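Local coordinates for periplasmic binding protein/LacI transcriptional regulator (Brachyspira murdochii, PDB 4KQC) that probably binds a carbohydrate ligand as the periplasmic solute-binding component of an ABC transporter, at residues 30-35 with 276-281; 8-13 with 49-54; 77-82 with 87-92; 299-304 with 311-316. One frame throughout, in Å; residues are numbered along the deposited sequence. Where two conformers were deposited one is given.

Contact 1: residues 30-35 with 276-281; sequences AKQNGV and IGFQAV
Val281 meets Ala30 through a single methyl: CG1 lies 3.7 Å from the backbone N of Ala30 and 4.3 Å from its CB. The first torsion explains the choice of branch, since chi1 of 167° sets CG1 anti to the backbone N of Val281 and sends it across to the other helix, while CG2 stays beside that N. Ala30 offers only a methyl, which lets the two backbones approach until the CA atoms of Ala30 and Val281 are 6.4 Å apart. The second point of touch sets an amide at the edge of an aromatic ring. NE2 of Gln32 lies near the plane of the Phe278 ring and 3.7 Å from its CZ, and the amide and ring planes are turned 61° apart. Both side chains leave their helices with CG anti to the backbone N; Gln32 then runs on extended, so that its amide reaches the ring on helix 273-288. These two pairs join helix 18-33 to helix 273-288, which lie side by side against the parallel sheet of one lobe of the periplasmic binding protein fold, and Val281 also touches Ala26 and Ala29 on the former helix and Val9 of strand 6-10. Helix 18-33 closes in a Schellman motif: Gly34 has positive phi (73°), Val35 N bonds back to Ala30 O at 3.0 Å and Gly34 N to Lys31 O.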
# COMPACT_ATOMS: atom_id res chain seq x y z
N ALA A 30 -12.92 19.78 0.81
CA ALA A 30 -13.56 20.52 1.89
C ALA A 30 -14.00 21.90 1.38
O ALA A 30 -15.15 22.35 1.58
CB ALA A 30 -12.62 20.66 3.08
N LYS A 31 -13.11 22.57 0.68
CA LYS A 31 -13.43 23.90 0.14
C LYS A 31 -14.59 23.81 -0.87
O LYS A 31 -15.54 24.63 -0.82
CB LYS A 31 -12.21 24.54 -0.49
CG LYS A 31 -12.47 25.89 -1.18
CD LYS A 31 -11.19 26.53 -1.70
CE LYS A 31 -11.45 27.84 -2.47
NZ LYS A 31 -12.77 27.89 -3.16
N GLN A 32 -14.56 22.80 -1.75
CA GLN A 32 -15.63 22.63 -2.74
C GLN A 32 -17.02 22.49 -2.11
O GLN A 32 -17.97 23.07 -2.56
CB GLN A 32 -15.35 21.46 -3.64
CG GLN A 32 -16.17 21.48 -4.91
CD GLN A 32 -15.90 20.29 -5.79
OE1 GLN A 32 -16.74 19.41 -5.90
NE2 GLN A 32 -14.73 20.26 -6.41
N ASN A 33 -17.09 21.82 -0.97
CA ASN A 33 -18.37 21.55 -0.29
C ASN A 33 -18.72 22.49 0.87
O ASN A 33 -19.71 22.29 1.55
CB ASN A 33 -18.38 20.09 0.17
CG ASN A 33 -18.40 19.15 -1.01
OD1 ASN A 33 -19.44 19.06 -1.72
ND2 ASN A 33 -17.27 18.52 -1.30
N GLY A 34 -17.89 23.48 1.10
CA GLY A 34 -18.17 24.52 2.09
C GLY A 34 -18.04 24.04 3.51
O GLY A 34 -18.81 24.45 4.39
N VAL A 35 -17.09 23.18 3.73
CA VAL A 35 -16.92 22.60 5.06
C VAL A 35 -15.48 22.81 5.53
O VAL A 35 -14.55 22.74 4.73
CB VAL A 35 -17.39 21.13 5.07
CG1 VAL A 35 -16.60 20.26 4.10
CG2 VAL A 35 -17.24 20.54 6.48
N ILE A 276 -7.72 9.79 -2.82
CA ILE A 276 -8.07 9.20 -1.53
C ILE A 276 -8.55 10.30 -0.61
O ILE A 276 -9.59 10.19 0.00
CB ILE A 276 -6.91 8.43 -0.96
CG1 ILE A 276 -6.67 7.16 -1.79
CG2 ILE A 276 -7.12 8.08 0.48
CD1 ILE A 276 -5.35 6.47 -1.54
N GLY A 277 -7.82 11.37 -0.52
CA GLY A 277 -8.26 12.45 0.37
C GLY A 277 -9.49 13.17 -0.11
O GLY A 277 -10.39 13.48 0.66
N PHE A 278 -9.58 13.44 -1.40
CA PHE A 278 -10.71 14.16 -1.94
C PHE A 278 -12.00 13.34 -1.72
O PHE A 278 -13.05 13.87 -1.28
CB PHE A 278 -10.49 14.46 -3.41
CG PHE A 278 -11.47 15.39 -3.98
CD1 PHE A 278 -12.72 14.96 -4.38
CD2 PHE A 278 -11.14 16.71 -4.14
CE1 PHE A 278 -13.64 15.82 -4.92
CE2 PHE A 278 -12.08 17.59 -4.66
CZ PHE A 278 -13.33 17.14 -5.03
N GLN A 279 -11.91 12.05 -2.03
CA GLN A 279 -13.08 11.15 -1.94
C GLN A 279 -13.48 10.89 -0.49
O GLN A 279 -14.67 10.79 -0.19
CB GLN A 279 -12.88 9.87 -2.70
CG GLN A 279 -12.81 10.12 -4.22
CD GLN A 279 -14.08 10.74 -4.80
OE1 GLN A 279 -15.17 10.46 -4.33
NE2 GLN A 279 -13.93 11.61 -5.80
N ALA A 280 -12.51 10.82 0.42
CA ALA A 280 -12.80 10.70 1.86
C ALA A 280 -13.69 11.82 2.33
O ALA A 280 -14.70 11.57 2.97
CB ALA A 280 -11.52 10.69 2.66
N VAL A 281 -13.30 13.08 2.05
CA VAL A 281 -14.07 14.21 2.50
C VAL A 281 -15.39 14.24 1.78
O VAL A 281 -16.38 14.63 2.41
CB VAL A 281 -13.27 15.50 2.38
CG1 VAL A 281 -14.18 16.73 2.55
CG2 VAL A 281 -12.15 15.48 3.38

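Contact 2: residues 8-13 with 49-54. With NO3 (nitrate ion), chain B.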
# COMPACT_ATOMS: atom_id res chain seq x y z
N ALA A 8 -14.10 16.08 10.88
CA ALA A 8 -12.82 15.66 11.42
C ALA A 8 -12.21 14.62 10.52
O ALA A 8 -12.87 13.63 10.15
CB ALA A 8 -13.02 15.04 12.79
N VAL A 9 -10.96 14.86 10.14
CA VAL A 9 -10.19 13.91 9.39
C VAL A 9 -8.97 13.46 10.20
O VAL A 9 -8.10 14.28 10.50
CB VAL A 9 -9.71 14.45 8.04
CG1 VAL A 9 -8.95 13.37 7.30
CG2 VAL A 9 -10.93 14.91 7.23
N VAL A 10 -8.95 12.19 10.63
CA VAL A 10 -7.86 11.65 11.43
C VAL A 10 -7.05 10.75 10.54
O VAL A 10 -7.53 9.71 10.09
CB VAL A 10 -8.42 10.95 12.67
CG1 VAL A 10 -7.28 10.32 13.45
CG2 VAL A 10 -9.25 11.91 13.51
N SER A 11 -5.83 11.19 10.23
CA SER A 11 -4.99 10.62 9.22
C SER A 11 -3.88 9.79 9.87
O SER A 11 -3.77 9.77 11.14
CB SER A 11 -4.30 11.77 8.45
OG SER A 11 -3.31 12.38 9.27
N LYS A 12 -3.00 9.21 9.08
CA LYS A 12 -1.81 8.52 9.68
C LYS A 12 -0.62 9.43 9.96
O LYS A 12 0.45 8.97 10.38
CB LYS A 12 -1.38 7.36 8.79
CG LYS A 12 -2.45 6.28 8.55
CD LYS A 12 -1.86 5.04 7.94
CE LYS A 12 -2.95 4.08 7.48
NZ LYS A 12 -2.35 2.80 7.05
N GLY A 13 -0.81 10.74 9.84
CA GLY A 13 0.29 11.68 9.98
C GLY A 13 1.22 11.74 8.81
O GLY A 13 0.96 11.14 7.77
N LYS A 49 -1.07 5.43 20.49
CA LYS A 49 -1.73 6.07 21.61
C LYS A 49 -2.09 7.52 21.27
O LYS A 49 -3.22 7.98 21.62
CB LYS A 49 -0.83 6.03 22.82
CG LYS A 49 -0.54 4.63 23.34
CD LYS A 49 0.35 4.78 24.59
CE LYS A 49 0.87 3.45 25.11
NZ LYS A 49 -0.25 2.52 25.38
N ILE A 50 -1.20 8.24 20.60
CA ILE A 50 -1.57 9.61 20.20
C ILE A 50 -2.69 9.61 19.16
O ILE A 50 -3.54 10.46 19.18
CB ILE A 50 -0.38 10.44 19.72
CG1 ILE A 50 -0.66 11.91 19.88
CG2 ILE A 50 -0.08 10.17 18.27
CD1 ILE A 50 -0.83 12.33 21.31
N GLN A 51 -2.71 8.63 18.25
CA GLN A 51 -3.82 8.60 17.31
C GLN A 51 -5.12 8.30 18.00
O GLN A 51 -6.17 8.89 17.67
CB GLN A 51 -3.57 7.69 16.09
CG GLN A 51 -4.49 8.05 14.93
CD GLN A 51 -4.58 7.02 13.85
OE1 GLN A 51 -4.70 5.82 14.10
NE2 GLN A 51 -4.58 7.50 12.62
N GLN A 52 -5.11 7.41 18.98
CA GLN A 52 -6.30 7.19 19.80
C GLN A 52 -6.77 8.48 20.45
O GLN A 52 -7.95 8.83 20.44
CB GLN A 52 -6.01 6.15 20.89
CG GLN A 52 -5.84 4.70 20.43
CD GLN A 52 -5.38 3.78 21.55
OE1 GLN A 52 -4.60 4.21 22.40
NE2 GLN A 52 -5.90 2.56 21.61
N ASP A 53 -5.80 9.20 21.06
CA ASP A 53 -6.12 10.47 21.73
C ASP A 53 -6.66 11.52 20.83
O ASP A 53 -7.61 12.26 21.19
CB ASP A 53 -4.86 11.07 22.37
CG ASP A 53 -4.26 10.22 23.56
OD1 ASP A 53 -5.01 9.46 24.21
OD2 ASP A 53 -3.06 10.42 23.89
N LEU A 54 -6.05 11.64 19.63
CA LEU A 54 -6.51 12.62 18.65
C LEU A 54 -7.94 12.28 18.18
O LEU A 54 -8.76 13.19 18.05
CB LEU A 54 -5.54 12.70 17.46
CG LEU A 54 -4.16 13.35 17.76
CD1 LEU A 54 -3.22 13.11 16.59
CD2 LEU A 54 -4.36 14.82 18.03
N NO3 B . 2.28 6.38 21.12
O1 NO3 B . 1.59 7.33 20.71
O2 NO3 B . 1.83 5.04 21.10
O3 NO3 B . 3.55 6.66 21.61
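Gln51 crosses to the end of strand 6-10 and makes both the polar and the apolar part of this contact. The polar part is one hydrogen bond, from NE2 of Gln51 to the backbone O of Ser11, 2.8 Å long and bent to 141° at the hydrogen. Ser11 O lies close to the plane of the amide, but the donor stands above the carbonyl plane, 56° out of it. The amide is gripped further by the chain after strand 66-68: NE2 also gives to Ala69 O, and OE1 accepts from Val71 N. Three backbone groups therefore fix the rotation of this buried amide. The apolar part is Val10 CG1 against Gln51 CG at 3.9 Å. With chi1 of -160°, CG is anti to the backbone N of Gln51, and the extended chain beyond it passes the valine methyl on its way to Ser11. Such packing of helix 48-60 on parallel strands belongs to the Rossmann-like lobe of a periplasmic binding protein, and Val10 is further enclosed by Leu55, Val40 and Phe68. Within the loop that follows the strand, Ser11 OG accepts from Gly13 N at 3.0 Å, forming an ST turn, and Lys12 sends its NZ to Ser94 OG. A nitrate, probably from the crystallisation liquor, sits at the first turn of the helix, where Lys49 N donates to O2 (3.0 Å) and Ile50 N to O1 (2.9 Å).

Contact 3: residues 77-82 with 87-92; sequences EQIKRI and IPLIGF
Ile82 and Leu89 form the apolar centre, their side chains crossing at about a right angle. CG2 of Ile82 rests 4.0 Å from CB of Leu89, and its CD1 meets CD1 of Leu89 at 4.2 Å. The two branches of Ile82 divide the work: CG2, anti to the backbone N, also reaches CB of Ile87 at 4.2 Å and packs 3.4 Å from Ile87 O without bonding, whereas CG1 carries CD1 across to the leucine's CD1. One helical turn earlier, Ile79 extends the patch with CG2 at 4.3 Å from CD2 of Leu89. Outward from this centre the backbones join. Ile87 N donates to Ile82 O over 3.3 Å, at 154°, with the donor tilted 18° from the carbonyl plane. A water donates to Ile87 O (2.6 Å) and weakly to Ile82 O, bridging the two carbonyls. The contact belongs to the beta-alpha-beta unit of strand 66-68, helix 76-84 and strand 89-92, whose last strand pairs in parallel with strands 66-68 and 105-110. Ile66 packs on Ile82, Ile87 and Leu89, Arg81 reaches helix 48-60 through a salt bridge to Asp56, and Pro88, Ile90 and Phe92 touch helix 273-288.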
# COMPACT_ATOMS: atom_id res chain seq x y z
N GLU A 77 -12.88 1.23 21.25
CA GLU A 77 -13.56 2.10 22.19
C GLU A 77 -14.01 3.37 21.51
O GLU A 77 -15.13 3.83 21.72
CB GLU A 77 -12.68 2.41 23.43
CG GLU A 77 -12.35 1.16 24.24
CD GLU A 77 -11.78 1.45 25.62
OE1 GLU A 77 -11.59 2.64 25.96
OE2 GLU A 77 -11.52 0.49 26.42
N GLN A 78 -13.14 3.94 20.69
CA GLN A 78 -13.45 5.19 19.97
C GLN A 78 -14.59 4.96 18.95
O GLN A 78 -15.55 5.73 18.88
CB GLN A 78 -12.19 5.65 19.24
CG GLN A 78 -11.16 6.24 20.17
CD GLN A 78 -10.30 5.20 20.92
OE1 GLN A 78 -10.23 4.02 20.56
NE2 GLN A 78 -9.73 5.64 22.02
N ILE A 79 -14.51 3.84 18.25
CA ILE A 79 -15.52 3.53 17.23
C ILE A 79 -16.86 3.23 17.91
O ILE A 79 -17.94 3.69 17.47
CB ILE A 79 -15.06 2.39 16.33
CG1 ILE A 79 -13.89 2.82 15.50
CG2 ILE A 79 -16.21 1.88 15.43
CD1 ILE A 79 -13.10 1.66 14.96
N LYS A 80 -16.82 2.56 19.04
CA LYS A 80 -18.03 2.32 19.83
C LYS A 80 -18.70 3.61 20.23
O LYS A 80 -19.96 3.76 20.14
CB LYS A 80 -17.72 1.43 21.05
CG LYS A 80 -18.97 1.09 21.81
CD LYS A 80 -18.76 -0.18 22.59
CE LYS A 80 -19.94 -0.44 23.49
NZ LYS A 80 -19.58 -1.57 24.39
N ARG A 81 -17.90 4.58 20.68
CA ARG A 81 -18.45 5.91 21.06
C ARG A 81 -19.04 6.66 19.85
O ARG A 81 -20.09 7.27 19.95
CB ARG A 81 -17.37 6.70 21.89
CG ARG A 81 -17.80 8.02 22.50
CD ARG A 81 -16.95 8.36 23.73
NE ARG A 81 -15.66 8.85 23.35
CZ ARG A 81 -15.34 10.14 23.22
NH1 ARG A 81 -14.12 10.49 22.78
NH2 ARG A 81 -16.24 11.08 23.45
N ILE A 82 -18.31 6.64 18.76
CA ILE A 82 -18.80 7.24 17.48
C ILE A 82 -20.17 6.68 17.15
O ILE A 82 -21.10 7.41 16.77
CB ILE A 82 -17.77 7.02 16.36
CG1 ILE A 82 -16.54 7.94 16.55
CG2 ILE A 82 -18.44 7.26 15.02
CD1 ILE A 82 -15.34 7.56 15.68
N ILE A 87 -22.47 9.75 14.97
CA ILE A 87 -21.60 10.53 14.04
C ILE A 87 -21.30 9.67 12.80
O ILE A 87 -20.78 8.58 12.94
CB ILE A 87 -20.32 10.96 14.72
CG1 ILE A 87 -20.58 11.89 15.93
CG2 ILE A 87 -19.41 11.66 13.73
CD1 ILE A 87 -19.37 12.01 16.86
N PRO A 88 -21.60 10.14 11.60
CA PRO A 88 -21.25 9.37 10.43
C PRO A 88 -19.74 9.15 10.33
O PRO A 88 -18.96 10.09 10.49
CB PRO A 88 -21.73 10.23 9.28
CG PRO A 88 -22.80 11.10 9.86
CD PRO A 88 -22.48 11.28 11.28
N LEU A 89 -19.37 7.90 10.08
CA LEU A 89 -17.98 7.46 10.06
C LEU A 89 -17.63 6.90 8.67
O LEU A 89 -18.28 5.98 8.21
CB LEU A 89 -17.73 6.41 11.17
CG LEU A 89 -16.33 5.87 11.26
CD1 LEU A 89 -15.25 6.95 11.55
CD2 LEU A 89 -16.31 4.74 12.28
N ILE A 90 -16.56 7.44 8.11
CA ILE A 90 -16.03 7.04 6.79
C ILE A 90 -14.64 6.54 7.03
O ILE A 90 -13.85 7.21 7.72
CB ILE A 90 -15.99 8.26 5.86
CG1 ILE A 90 -17.38 8.86 5.62
CG2 ILE A 90 -15.27 8.01 4.53
CD1 ILE A 90 -18.40 7.87 5.15
N GLY A 91 -14.28 5.40 6.46
CA GLY A 91 -12.85 5.03 6.41
C GLY A 91 -12.17 5.62 5.16
O GLY A 91 -12.81 5.83 4.08
N PHE A 92 -10.87 5.80 5.24
CA PHE A 92 -10.10 6.11 4.07
C PHE A 92 -8.72 5.51 4.11
O PHE A 92 -8.22 5.19 5.16
CB PHE A 92 -10.15 7.60 3.72
CG PHE A 92 -9.33 8.49 4.58
CD1 PHE A 92 -9.67 8.67 5.88
CD2 PHE A 92 -8.24 9.18 4.09
CE1 PHE A 92 -8.97 9.51 6.69
CE2 PHE A 92 -7.51 10.03 4.89
CZ PHE A 92 -7.87 10.20 6.22
O HOH W 1 -21.71 6.22 13.66

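Contact 4: residues 299-304 with 311-316; sequences GAKWYD and PEIAKL
Ile313 turns its two branches to different residues of strand 301-303. Its CG2 abuts CB of Tyr303 at 3.8 Å, and its CD1 meets CD of Lys301 at 3.9 Å. The chi1 of -64° places CG2 anti to the backbone N and leaves CG1 beside that N, which spreads the two methyl ends along the strand. Lys301 lies across two side chains, obliquely over Ile313 and at about a right angle to Leu316, and its CD is 4.1 Å from CD1 of Leu316. Tyr303 touches only by its CB here: chi1 of 78° swings the ring away from the helix, and its OH bonds to Asp251 O. Strand alternation puts Trp302 on the other side, where NE1 donates to Asp304 OD2 (3.0 Å), meeting it from above the carboxylate plane, and the indole makes a cation-pi contact with Lys123. Within 311-316, Lys315 NZ forms a salt bridge with Glu312 OE1 at 2.7 Å. Strand 301-303 is an edge strand of the mixed sheet, antiparallel to strand 267-270, whose Thr270 touches Leu316; the short helix 311-314 thus packs beside this edge, while Tyr303 reaches helix 254-261 and Trp302 faces helix 113-133.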
# COMPACT_ATOMS: atom_id res chain seq x y z
N GLY A 299 -8.20 3.13 -7.00
CA GLY A 299 -7.35 2.49 -7.99
C GLY A 299 -5.87 2.57 -7.81
O GLY A 299 -5.41 3.02 -6.76
N ALA A 300 -5.11 2.06 -8.77
CA ALA A 300 -3.69 2.04 -8.70
C ALA A 300 -3.15 1.97 -10.11
O ALA A 300 -3.89 1.58 -11.00
CB ALA A 300 -3.23 0.85 -7.87
N LYS A 301 -1.91 2.44 -10.31
CA LYS A 301 -1.32 2.52 -11.64
C LYS A 301 0.11 2.01 -11.58
O LYS A 301 0.84 2.27 -10.58
CB LYS A 301 -1.28 3.95 -12.15
CG LYS A 301 -2.61 4.56 -12.57
CD LYS A 301 -2.30 5.90 -13.23
CE LYS A 301 -3.51 6.60 -13.80
NZ LYS A 301 -4.32 5.66 -14.59
N TRP A 302 0.48 1.26 -12.63
CA TRP A 302 1.87 0.83 -12.79
C TRP A 302 2.71 2.02 -13.20
O TRP A 302 2.33 2.79 -14.09
CB TRP A 302 1.93 -0.24 -13.89
CG TRP A 302 3.29 -0.72 -14.23
CD1 TRP A 302 4.04 -0.38 -15.30
CD2 TRP A 302 4.08 -1.64 -13.44
NE1 TRP A 302 5.24 -1.07 -15.26
CE2 TRP A 302 5.30 -1.82 -14.12
CE3 TRP A 302 3.87 -2.32 -12.23
CZ2 TRP A 302 6.29 -2.71 -13.67
CZ3 TRP A 302 4.86 -3.15 -11.78
CH2 TRP A 302 6.06 -3.33 -12.49
N TYR A 303 3.90 2.08 -12.65
CA TYR A 303 4.92 3.06 -13.05
C TYR A 303 6.29 2.38 -13.14
O TYR A 303 6.58 1.39 -12.41
CB TYR A 303 4.89 4.30 -12.22
CG TYR A 303 5.52 4.17 -10.86
CD1 TYR A 303 4.79 3.66 -9.81
CD2 TYR A 303 6.81 4.62 -10.63
CE1 TYR A 303 5.33 3.60 -8.58
CE2 TYR A 303 7.38 4.53 -9.37
CZ TYR A 303 6.63 4.00 -8.38
OH TYR A 303 7.23 3.92 -7.14
N ASP A 304 7.10 2.91 -14.05
CA ASP A 304 8.39 2.34 -14.35
C ASP A 304 9.23 3.44 -14.99
O ASP A 304 8.81 4.59 -15.02
CB ASP A 304 8.24 1.05 -15.18
CG ASP A 304 7.64 1.27 -16.57
OD1 ASP A 304 7.58 2.42 -17.03
OD2 ASP A 304 7.19 0.25 -17.16
N PRO A 311 3.76 13.76 -16.38
CA PRO A 311 3.17 14.58 -15.32
C PRO A 311 2.01 13.91 -14.58
O PRO A 311 1.88 14.06 -13.34
CB PRO A 311 2.71 15.85 -16.10
CG PRO A 311 3.72 15.91 -17.22
CD PRO A 311 3.91 14.49 -17.64
N GLU A 312 1.20 13.12 -15.27
CA GLU A 312 0.03 12.52 -14.60
C GLU A 312 0.41 11.37 -13.67
O GLU A 312 -0.42 10.92 -12.87
CB GLU A 312 -0.97 12.00 -15.62
CG GLU A 312 -1.64 13.09 -16.45
CD GLU A 312 -2.59 14.02 -15.69
OE1 GLU A 312 -3.00 13.73 -14.53
OE2 GLU A 312 -2.95 15.06 -16.27
N ILE A 313 1.62 10.84 -13.83
CA ILE A 313 2.14 9.79 -12.97
C ILE A 313 2.92 10.45 -11.84
O ILE A 313 2.67 10.13 -10.70
CB ILE A 313 3.07 8.81 -13.75
CG1 ILE A 313 2.29 8.06 -14.83
CG2 ILE A 313 3.84 7.87 -12.82
CD1 ILE A 313 1.29 7.04 -14.32
N ALA A 314 3.81 11.37 -12.19
CA ALA A 314 4.61 12.06 -11.21
C ALA A 314 3.85 12.66 -10.07
O ALA A 314 4.32 12.59 -8.92
CB ALA A 314 5.46 13.11 -11.93
N LYS A 315 2.66 13.21 -10.36
CA LYS A 315 1.85 13.82 -9.36
C LYS A 315 1.32 12.82 -8.30
O LYS A 315 0.98 13.25 -7.17
CB LYS A 315 0.72 14.57 -10.03
CG LYS A 315 -0.35 13.64 -10.51
CD LYS A 315 -1.49 14.42 -11.11
CE LYS A 315 -2.56 13.45 -11.48
NZ LYS A 315 -3.73 14.21 -11.97
N LEU A 316 1.30 11.52 -8.60
CA LEU A 316 0.86 10.49 -7.63
C LEU A 316 2.00 10.03 -6.72
O LEU A 316 1.73 9.40 -5.69
CB LEU A 316 0.38 9.22 -8.32
CG LEU A 316 -0.60 9.49 -9.44
CD1 LEU A 316 -0.84 8.26 -10.27
CD2 LEU A 316 -1.90 10.06 -8.91

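In the fold
Contacts 1, 2 and 3 gather in one lobe, on the parallel sheet that holds strands 6-10 and 89-92. The centres of contacts 2 and 3 are about 12 Å apart, and contact 1 is about 18 Å from each. Phe92 ties them together: its CZ lies 3.5 Å from Val9 CG1, and its CB 3.5 Å from Ala280 CB. Along the chain contacts 1 and 2 alternate, and contact 3 is nested within the loop closed by contact 1, so helix 273-288 returns late to the first lobe. Contact 4 follows on the mixed sheet, its centre about 22 to 31 Å from the others, in keeping with a two-lobed binding protein whose chain passes between lobes.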